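Local atomic coordinates of glutathione S-transferase (Bombyx mori, PDB entry 4E8H), a protein that binds glutathione as a homodimer and probably transfers it to electrophilic compounds, as glutathione S-transferases of insects do. Residues 75-89 / 155-167. Residues are numbered along the deposited sequence; the frame is centred on the assembly and turned at random.
Sequences QTYLVNAYGKDDSLY and GENMTVADITIVV
Val-160 O is gripped by two donors that come from opposite faces of its carbonyl plane: Gln-75 NE2 at 3.1 Å and, one helical turn on, Thr-164 N. The bond from the side-chain amide is bent (N-H...O 138°); NE2 is also hydrogen-bonded to Thr-24 OG1. Glutamine suits this place: its chain runs extended beyond CG (chi2 -175°), long enough to cross from helix 71-82 to the first turn of helix 160-174. There Gln-75 OE1 meets the CB of Thr-164 at 3.5 Å and is buried with no hydrogen-bonding partner in the model, while Thr-164 turns its hydroxyl to Asp-106. With only a methyl group at this position, as in alanine, Val-160 O and Thr-24 would probably each lose a partner, and a gap would open beside Thr-164. The branched side chain of Val-160 fills the angle between helix and loop, with CG1 3.9 Å from Val-79 CG2 and CG2 reaching Thr-76 and the Tyr-89 ring. Val-160 N gives a straighter bond, 3.1 Å long, to Leu-88 O. Leu-88 sends CD2 against Met-158 CE (4.0 Å) and Ile-163 CD1, an apolar contact that suits a leucine at a buried position. Thr-159, the N-cap, receives a weak bond from Ala-161 N, and its own N donates to Asp-162 OD2 at 2.8 Å. This capping box starts the C-terminal-domain helix that packs against the thioredoxin-like domain, the interdomain seam of the glutathione S-transferase fold.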
ATOM      1  N   GLN B  75       2.947 -11.267  -1.688  1.00  6.56           N
ATOM      2  CA  GLN B  75       3.880 -11.616  -0.615  1.00  6.72           C
ATOM      3  C   GLN B  75       3.170 -12.099   0.642  1.00  6.78           C
ATOM      4  O   GLN B  75       3.482 -13.172   1.169  1.00  6.91           O
ATOM      5  CB  GLN B  75       4.720 -10.404  -0.231  1.00  6.71           C
ATOM      6  CG  GLN B  75       5.894 -10.111  -1.118  1.00  6.82           C
ATOM      7  CD  GLN B  75       6.711  -8.971  -0.562  1.00  7.32           C
ATOM      8  OE1 GLN B  75       6.305  -7.809  -0.623  1.00  7.67           O
ATOM      9  NE2 GLN B  75       7.864  -9.297   0.010  1.00  7.02           N
ATOM     10  N   THR B  76       2.228 -11.292   1.125  1.00  6.78           N
ATOM     11  CA  THR B  76       1.517 -11.598   2.359  1.00  6.97           C
ATOM     12  C   THR B  76       0.619 -12.827   2.202  1.00  7.29           C
ATOM     13  O   THR B  76       0.509 -13.634   3.129  1.00  7.39           O
ATOM     14  CB  THR B  76       0.709 -10.389   2.886  1.00  6.93           C
ATOM     15  OG1 THR B  76      -0.183  -9.919   1.869  1.00  6.59           O
ATOM     16  CG2 THR B  76       1.645  -9.257   3.302  1.00  6.65           C
ATOM     17  N   TYR B  77       0.001 -12.973   1.027  1.00  7.65           N
ATOM     18  CA  TYR B  77      -0.796 -14.167   0.715  1.00  8.04           C
ATOM     19  C   TYR B  77       0.020 -15.460   0.776  1.00  8.30           C
ATOM     20  O   TYR B  77      -0.449 -16.462   1.322  1.00  8.38           O
ATOM     21  CB  TYR B  77      -1.480 -14.055  -0.657  1.00  7.98           C
ATOM     22  CG  TYR B  77      -2.066 -15.372  -1.140  1.00  8.20           C
ATOM     23  CD1 TYR B  77      -3.183 -15.930  -0.515  1.00  8.17           C
ATOM     24  CD2 TYR B  77      -1.493 -16.069  -2.206  1.00  8.14           C
ATOM     25  CE1 TYR B  77      -3.718 -17.145  -0.942  1.00  8.43           C
ATOM     26  CE2 TYR B  77      -2.023 -17.287  -2.642  1.00  8.33           C
ATOM     27  CZ  TYR B  77      -3.136 -17.815  -2.006  1.00  8.54           C
ATOM     28  OH  TYR B  77      -3.669 -19.013  -2.431  1.00  8.95           O
ATOM     29  N   LEU B  78       1.226 -15.442   0.210  1.00  8.60           N
ATOM     30  CA  LEU B  78       2.075 -16.631   0.207  1.00  8.83           C
ATOM     31  C   LEU B  78       2.426 -17.065   1.631  1.00  9.13           C
ATOM     32  O   LEU B  78       2.453 -18.262   1.928  1.00  9.14           O
ATOM     33  CB  LEU B  78       3.334 -16.424  -0.647  1.00  8.74           C
ATOM     34  CG  LEU B  78       3.163 -16.151  -2.149  1.00  8.80           C
ATOM     35  CD1 LEU B  78       4.517 -15.962  -2.821  1.00  8.97           C
ATOM     36  CD2 LEU B  78       2.363 -17.243  -2.857  1.00  8.50           C
ATOM     37  N   VAL B  79       2.664 -16.094   2.513  1.00  9.50           N
ATOM     38  CA  VAL B  79       2.903 -16.407   3.922  1.00  9.96           C
ATOM     39  C   VAL B  79       1.623 -16.886   4.632  1.00 10.42           C
ATOM     40  O   VAL B  79       1.652 -17.919   5.304  1.00 10.47           O
ATOM     41  CB  VAL B  79       3.580 -15.240   4.694  1.00  9.94           C
ATOM     42  CG1 VAL B  79       3.898 -15.658   6.133  1.00  9.90           C
ATOM     43  CG2 VAL B  79       4.859 -14.800   3.990  1.00  9.74           C
ATOM     44  N   ASN B  80       0.514 -16.159   4.472  1.00 11.00           N
ATOM     45  CA  ASN B  80      -0.764 -16.546   5.096  1.00 11.59           C
ATOM     46  C   ASN B  80      -1.217 -17.952   4.714  1.00 12.13           C
ATOM     47  O   ASN B  80      -1.696 -18.708   5.560  1.00 12.13           O
ATOM     48  CB  ASN B  80      -1.887 -15.550   4.761  1.00 11.51           C
ATOM     49  CG  ASN B  80      -1.716 -14.204   5.447  1.00 11.37           C
ATOM     50  OD1 ASN B  80      -1.032 -14.085   6.466  1.00 11.35           O
ATOM     51  ND2 ASN B  80      -2.351 -13.179   4.888  1.00 11.22           N
ATOM     52  N   ALA B  81      -1.056 -18.294   3.438  1.00 12.88           N
ATOM     53  CA  ALA B  81      -1.526 -19.572   2.917  1.00 13.69           C
ATOM     54  C   ALA B  81      -0.516 -20.714   3.027  1.00 14.39           C
ATOM     55  O   ALA B  81      -0.913 -21.862   3.242  1.00 14.37           O
ATOM     56  CB  ALA B  81      -1.993 -19.418   1.473  1.00 13.61           C
ATOM     57  N   TYR B  82       0.774 -20.414   2.884  1.00 15.40           N
ATOM     58  CA  TYR B  82       1.768 -21.478   2.692  1.00 16.52           C
ATOM     59  C   TYR B  82       3.009 -21.455   3.580  1.00 17.62           C
ATOM     60  O   TYR B  82       3.874 -22.327   3.451  1.00 17.67           O
ATOM     61  CB  TYR B  82       2.186 -21.547   1.220  1.00 16.31           C
ATOM     62  CG  TYR B  82       1.035 -21.809   0.282  1.00 16.04           C
ATOM     63  CD1 TYR B  82       0.250 -22.957   0.412  1.00 15.88           C
ATOM     64  CD2 TYR B  82       0.725 -20.912  -0.737  1.00 15.65           C
ATOM     65  CE1 TYR B  82      -0.815 -23.201  -0.444  1.00 15.86           C
ATOM     66  CE2 TYR B  82      -0.336 -21.147  -1.601  1.00 15.77           C
ATOM     67  CZ  TYR B  82      -1.101 -22.294  -1.449  1.00 15.88           C
ATOM     68  OH  TYR B  82      -2.152 -22.532  -2.303  1.00 16.03           O
ATOM     69  N   GLY B  83       3.100 -20.476   4.474  1.00 18.96           N
ATOM     70  CA  GLY B  83       4.207 -20.421   5.426  1.00 20.84           C
ATOM     71  C   GLY B  83       4.203 -21.641   6.331  1.00 22.16           C
ATOM     72  O   GLY B  83       3.142 -22.078   6.782  1.00 22.20           O
ATOM     73  N   LYS B  84       5.385 -22.201   6.584  1.00 23.46           N
ATOM     74  CA  LYS B  84       5.513 -23.328   7.515  1.00 24.77           C
ATOM     75  C   LYS B  84       5.295 -22.811   8.929  1.00 25.31           C
ATOM     76  O   LYS B  84       4.929 -23.557   9.841  1.00 25.53           O
ATOM     77  CB  LYS B  84       6.882 -24.005   7.387  1.00 24.90           C
ATOM     78  CG  LYS B  84       7.317 -24.293   5.955  1.00 25.67           C
ATOM     79  CD  LYS B  84       6.211 -24.957   5.141  1.00 26.76           C
ATOM     80  CE  LYS B  84       6.564 -24.970   3.679  1.00 27.47           C
ATOM     81  NZ  LYS B  84       7.611 -25.992   3.379  1.00 27.95           N
ATOM     82  N   ASP B  85       5.544 -21.513   9.078  1.00 25.87           N
ATOM     83  CA  ASP B  85       5.174 -20.736  10.247  1.00 26.25           C
ATOM     84  C   ASP B  85       4.898 -19.308   9.773  1.00 26.14           C
ATOM     85  O   ASP B  85       4.983 -19.020   8.574  1.00 26.16           O
ATOM     86  CB  ASP B  85       6.283 -20.774  11.312  1.00 26.50           C
ATOM     87  CG  ASP B  85       7.602 -20.172  10.829  1.00 27.13           C
ATOM     88  OD1 ASP B  85       8.578 -20.216  11.607  1.00 27.81           O
ATOM     89  OD2 ASP B  85       7.680 -19.661   9.689  1.00 27.86           O
ATOM     90  N   ASP B  86       4.574 -18.418  10.706  1.00 25.87           N
ATOM     91  CA  ASP B  86       4.231 -17.044  10.356  1.00 25.56           C
ATOM     92  C   ASP B  86       5.356 -16.039  10.642  1.00 25.13           C
ATOM     93  O   ASP B  86       5.101 -14.845  10.730  1.00 25.04           O
ATOM     94  CB  ASP B  86       2.929 -16.621  11.056  1.00 25.67           C
ATOM     95  CG  ASP B  86       3.050 -16.605  12.579  1.00 26.01           C
ATOM     96  OD1 ASP B  86       4.065 -17.097  13.123  1.00 26.30           O
ATOM     97  OD2 ASP B  86       2.117 -16.097  13.236  1.00 26.41           O
ATOM     98  N   SER B  87       6.592 -16.517  10.772  1.00 24.51           N
ATOM     99  CA  SER B  87       7.725 -15.656  11.150  1.00 23.88           C
ATOM    100  C   SER B  87       7.965 -14.481  10.194  1.00 23.26           C
ATOM    101  O   SER B  87       8.362 -13.395  10.624  1.00 23.15           O
ATOM    102  CB  SER B  87       9.005 -16.478  11.308  1.00 23.96           C
ATOM    103  OG  SER B  87       9.437 -16.999  10.063  1.00 24.28           O
ATOM    104  N   LEU B  88       7.724 -14.707   8.902  1.00 22.51           N
ATOM    105  CA  LEU B  88       7.855 -13.667   7.876  1.00 21.76           C
ATOM    106  C   LEU B  88       6.713 -12.649   7.898  1.00 21.34           C
ATOM    107  O   LEU B  88       6.806 -11.594   7.266  1.00 21.25           O
ATOM    108  CB  LEU B  88       7.926 -14.290   6.474  1.00 21.72           C
ATOM    109  CG  LEU B  88       9.241 -14.692   5.793  1.00 21.44           C
ATOM    110  CD1 LEU B  88       8.970 -14.934   4.298  1.00 21.28           C
ATOM    111  CD2 LEU B  88      10.342 -13.649   5.968  1.00 20.99           C
ATOM    112  N   TYR B  89       5.636 -12.979   8.607  1.00 20.78           N
ATOM    113  CA  TYR B  89       4.433 -12.148   8.647  1.00 20.27           C
ATOM    114  C   TYR B  89       3.533 -12.636   9.787  1.00 20.18           C
ATOM    115  O   TYR B  89       2.485 -13.239   9.536  1.00 20.12           O
ATOM    116  CB  TYR B  89       3.714 -12.208   7.288  1.00 20.11           C
ATOM    117  CG  TYR B  89       2.613 -11.186   7.068  1.00 19.43           C
ATOM    118  CD1 TYR B  89       2.852  -9.820   7.232  1.00 18.63           C
ATOM    119  CD2 TYR B  89       1.340 -11.587   6.661  1.00 18.66           C
ATOM    120  CE1 TYR B  89       1.840  -8.880   7.020  1.00 18.20           C
ATOM    121  CE2 TYR B  89       0.326 -10.655   6.442  1.00 18.20           C
ATOM    122  CZ  TYR B  89       0.580  -9.306   6.627  1.00 18.08           C
ATOM    123  OH  TYR B  89      -0.419  -8.383   6.412  1.00 17.78           O
ATOM    124  N   GLY B 155      11.144  -5.101  13.389  1.00 12.66           N
ATOM    125  CA  GLY B 155      11.536  -5.620  14.698  1.00 13.14           C
ATOM    126  C   GLY B 155      12.731  -6.556  14.669  1.00 13.48           C
ATOM    127  O   GLY B 155      13.703  -6.309  13.955  1.00 13.47           O
ATOM    128  N   GLU B 156      12.645  -7.638  15.441  1.00 13.82           N
ATOM    129  CA  GLU B 156      13.781  -8.540  15.665  1.00 14.13           C
ATOM    130  C   GLU B 156      14.038  -9.535  14.535  1.00 13.88           C
ATOM    131  O   GLU B 156      15.164 -10.006  14.363  1.00 13.90           O
ATOM    132  CB  GLU B 156      13.625  -9.292  16.995  1.00 14.42           C
ATOM    133  CG  GLU B 156      13.782  -8.417  18.242  1.00 15.65           C
ATOM    134  CD  GLU B 156      15.107  -7.666  18.285  1.00 17.37           C
ATOM    135  OE1 GLU B 156      16.169  -8.299  18.093  1.00 18.11           O
ATOM    136  OE2 GLU B 156      15.084  -6.439  18.517  1.00 18.27           O
ATOM    137  N   ASN B 157      12.998  -9.849  13.769  1.00 13.56           N
ATOM    138  CA  ASN B 157      13.098 -10.850  12.711  1.00 13.28           C
ATOM    139  C   ASN B 157      12.809 -10.269  11.331  1.00 12.79           C
ATOM    140  O   ASN B 157      12.054  -9.302  11.208  1.00 12.71           O
ATOM    141  CB  ASN B 157      12.152 -12.016  13.009  1.00 13.46           C
ATOM    142  CG  ASN B 157      12.388 -12.625  14.382  1.00 14.16           C
ATOM    143  OD1 ASN B 157      13.475 -13.126  14.675  1.00 15.10           O
ATOM    144  ND2 ASN B 157      11.367 -12.584  15.231  1.00 14.78           N
ATOM    145  N   MET B 158      13.416 -10.856  10.299  1.00 12.20           N
ATOM    146  CA  MET B 158      13.162 -10.454   8.913  1.00 11.60           C
ATOM    147  C   MET B 158      11.713 -10.757   8.523  1.00 11.00           C
ATOM    148  O   MET B 158      11.167 -11.799   8.897  1.00 10.93           O
ATOM    149  CB  MET B 158      14.135 -11.153   7.955  1.00 11.81           C
ATOM    150  CG  MET B 158      14.130 -10.595   6.530  1.00 12.37           C
ATOM    151  SD  MET B 158      15.167 -11.508   5.366  1.00 13.79           S
ATOM    152  CE  MET B 158      14.191 -12.992   5.113  1.00 13.61           C
ATOM    153  N   THR B 159      11.092  -9.833   7.791  1.00 10.21           N
ATOM    154  CA  THR B 159       9.709  -9.989   7.336  1.00  9.47           C
ATOM    155  C   THR B 159       9.590  -9.688   5.840  1.00  9.18           C
ATOM    156  O   THR B 159      10.578  -9.319   5.198  1.00  8.92           O
ATOM    157  CB  THR B 159       8.729  -9.087   8.139  1.00  9.43           C
ATOM    158  OG1 THR B 159       9.078  -7.708   7.963  1.00  9.14           O
ATOM    159  CG2 THR B 159       8.754  -9.436   9.625  1.00  9.22           C
ATOM    160  N   VAL B 160       8.387  -9.852   5.288  1.00  8.85           N
ATOM    161  CA  VAL B 160       8.124  -9.490   3.889  1.00  8.64           C
ATOM    162  C   VAL B 160       8.445  -8.017   3.617  1.00  8.46           C
ATOM    163  O   VAL B 160       8.807  -7.654   2.495  1.00  8.50           O
ATOM    164  CB  VAL B 160       6.668  -9.816   3.444  1.00  8.65           C
ATOM    165  CG1 VAL B 160       6.452 -11.323   3.377  1.00  8.66           C
ATOM    166  CG2 VAL B 160       5.637  -9.156   4.366  1.00  8.72           C
ATOM    167  N   ALA B 161       8.324  -7.185   4.653  1.00  8.24           N
ATOM    168  CA  ALA B 161       8.650  -5.766   4.556  1.00  8.10           C
ATOM    169  C   ALA B 161      10.125  -5.531   4.211  1.00  8.00           C
ATOM    170  O   ALA B 161      10.427  -4.700   3.354  1.00  8.04           O
ATOM    171  CB  ALA B 161       8.260  -5.036   5.832  1.00  8.12           C
ATOM    172  N   ASP B 162      11.029  -6.267   4.862  1.00  7.76           N
ATOM    173  CA  ASP B 162      12.464  -6.216   4.533  1.00  7.68           C
ATOM    174  C   ASP B 162      12.736  -6.647   3.096  1.00  7.63           C
ATOM    175  O   ASP B 162      13.571  -6.051   2.416  1.00  7.58           O
ATOM    176  CB  ASP B 162      13.281  -7.109   5.467  1.00  7.62           C
ATOM    177  CG  ASP B 162      13.156  -6.709   6.915  1.00  7.77           C
ATOM    178  OD1 ASP B 162      13.833  -5.746   7.333  1.00  7.72           O
ATOM    179  OD2 ASP B 162      12.382  -7.365   7.640  1.00  8.16           O
ATOM    180  N   ILE B 163      12.034  -7.686   2.650  1.00  7.72           N
ATOM    181  CA  ILE B 163      12.244  -8.257   1.320  1.00  7.85           C
ATOM    182  C   ILE B 163      11.879  -7.271   0.198  1.00  7.97           C
ATOM    183  O   ILE B 163      12.645  -7.117  -0.756  1.00  8.15           O
ATOM    184  CB  ILE B 163      11.526  -9.635   1.152  1.00  7.85           C
ATOM    185  CG1 ILE B 163      12.044 -10.638   2.197  1.00  7.78           C
ATOM    186  CG2 ILE B 163      11.707 -10.180  -0.271  1.00  7.69           C
ATOM    187  CD1 ILE B 163      11.384 -12.022   2.151  1.00  7.41           C
ATOM    188  N   THR B 164      10.738  -6.590   0.311  1.00  7.99           N
ATOM    189  CA  THR B 164      10.339  -5.626  -0.727  1.00  7.94           C
ATOM    190  C   THR B 164      11.151  -4.323  -0.692  1.00  7.92           C
ATOM    191  O   THR B 164      11.498  -3.776  -1.742  1.00  7.91           O
ATOM    192  CB  THR B 164       8.806  -5.344  -0.746  1.00  8.04           C
ATOM    193  OG1 THR B 164       8.509  -4.362  -1.749  1.00  8.08           O
ATOM    194  CG2 THR B 164       8.306  -4.858   0.611  1.00  7.79           C
ATOM    195  N   ILE B 165      11.459  -3.850   0.515  1.00  7.76           N
ATOM    196  CA  ILE B 165      12.278  -2.652   0.700  1.00  7.64           C
ATOM    197  C   ILE B 165      13.704  -2.867   0.165  1.00  7.68           C
ATOM    198  O   ILE B 165      14.264  -1.977  -0.483  1.00  7.66           O
ATOM    199  CB  ILE B 165      12.258  -2.168   2.185  1.00  7.56           C
ATOM    200  CG1 ILE B 165      10.889  -1.553   2.516  1.00  7.53           C
ATOM    201  CG2 ILE B 165      13.380  -1.162   2.458  1.00  7.50           C
ATOM    202  CD1 ILE B 165      10.613  -1.347   4.005  1.00  7.07           C
ATOM    203  N   VAL B 166      14.267  -4.053   0.406  1.00  7.73           N
ATOM    204  CA  VAL B 166      15.639  -4.364  -0.026  1.00  7.91           C
ATOM    205  C   VAL B 166      15.828  -4.313  -1.552  1.00  7.99           C
ATOM    206  O   VAL B 166      16.928  -4.028  -2.028  1.00  8.05           O
ATOM    207  CB  VAL B 166      16.176  -5.703   0.585  1.00  7.90           C
ATOM    208  CG1 VAL B 166      15.824  -6.909  -0.281  1.00  7.93           C
ATOM    209  CG2 VAL B 166      17.683  -5.629   0.810  1.00  8.08           C
ATOM    210  N   VAL B 167      14.758  -4.574  -2.306  1.00  8.04           N
ATOM    211  CA  VAL B 167      14.803  -4.463  -3.766  1.00  8.00           C
ATOM    212  C   VAL B 167      15.202  -3.041  -4.183  1.00  7.99           C
ATOM    213  O   VAL B 167      16.058  -2.859  -5.054  1.00  8.01           O
ATOM    214  CB  VAL B 167      13.455  -4.872  -4.426  1.00  8.06           C
ATOM    215  CG1 VAL B 167      13.473  -4.585  -5.923  1.00  8.07           C
ATOM    216  CG2 VAL B 167      13.163  -6.348  -4.181  1.00  7.90           C
TER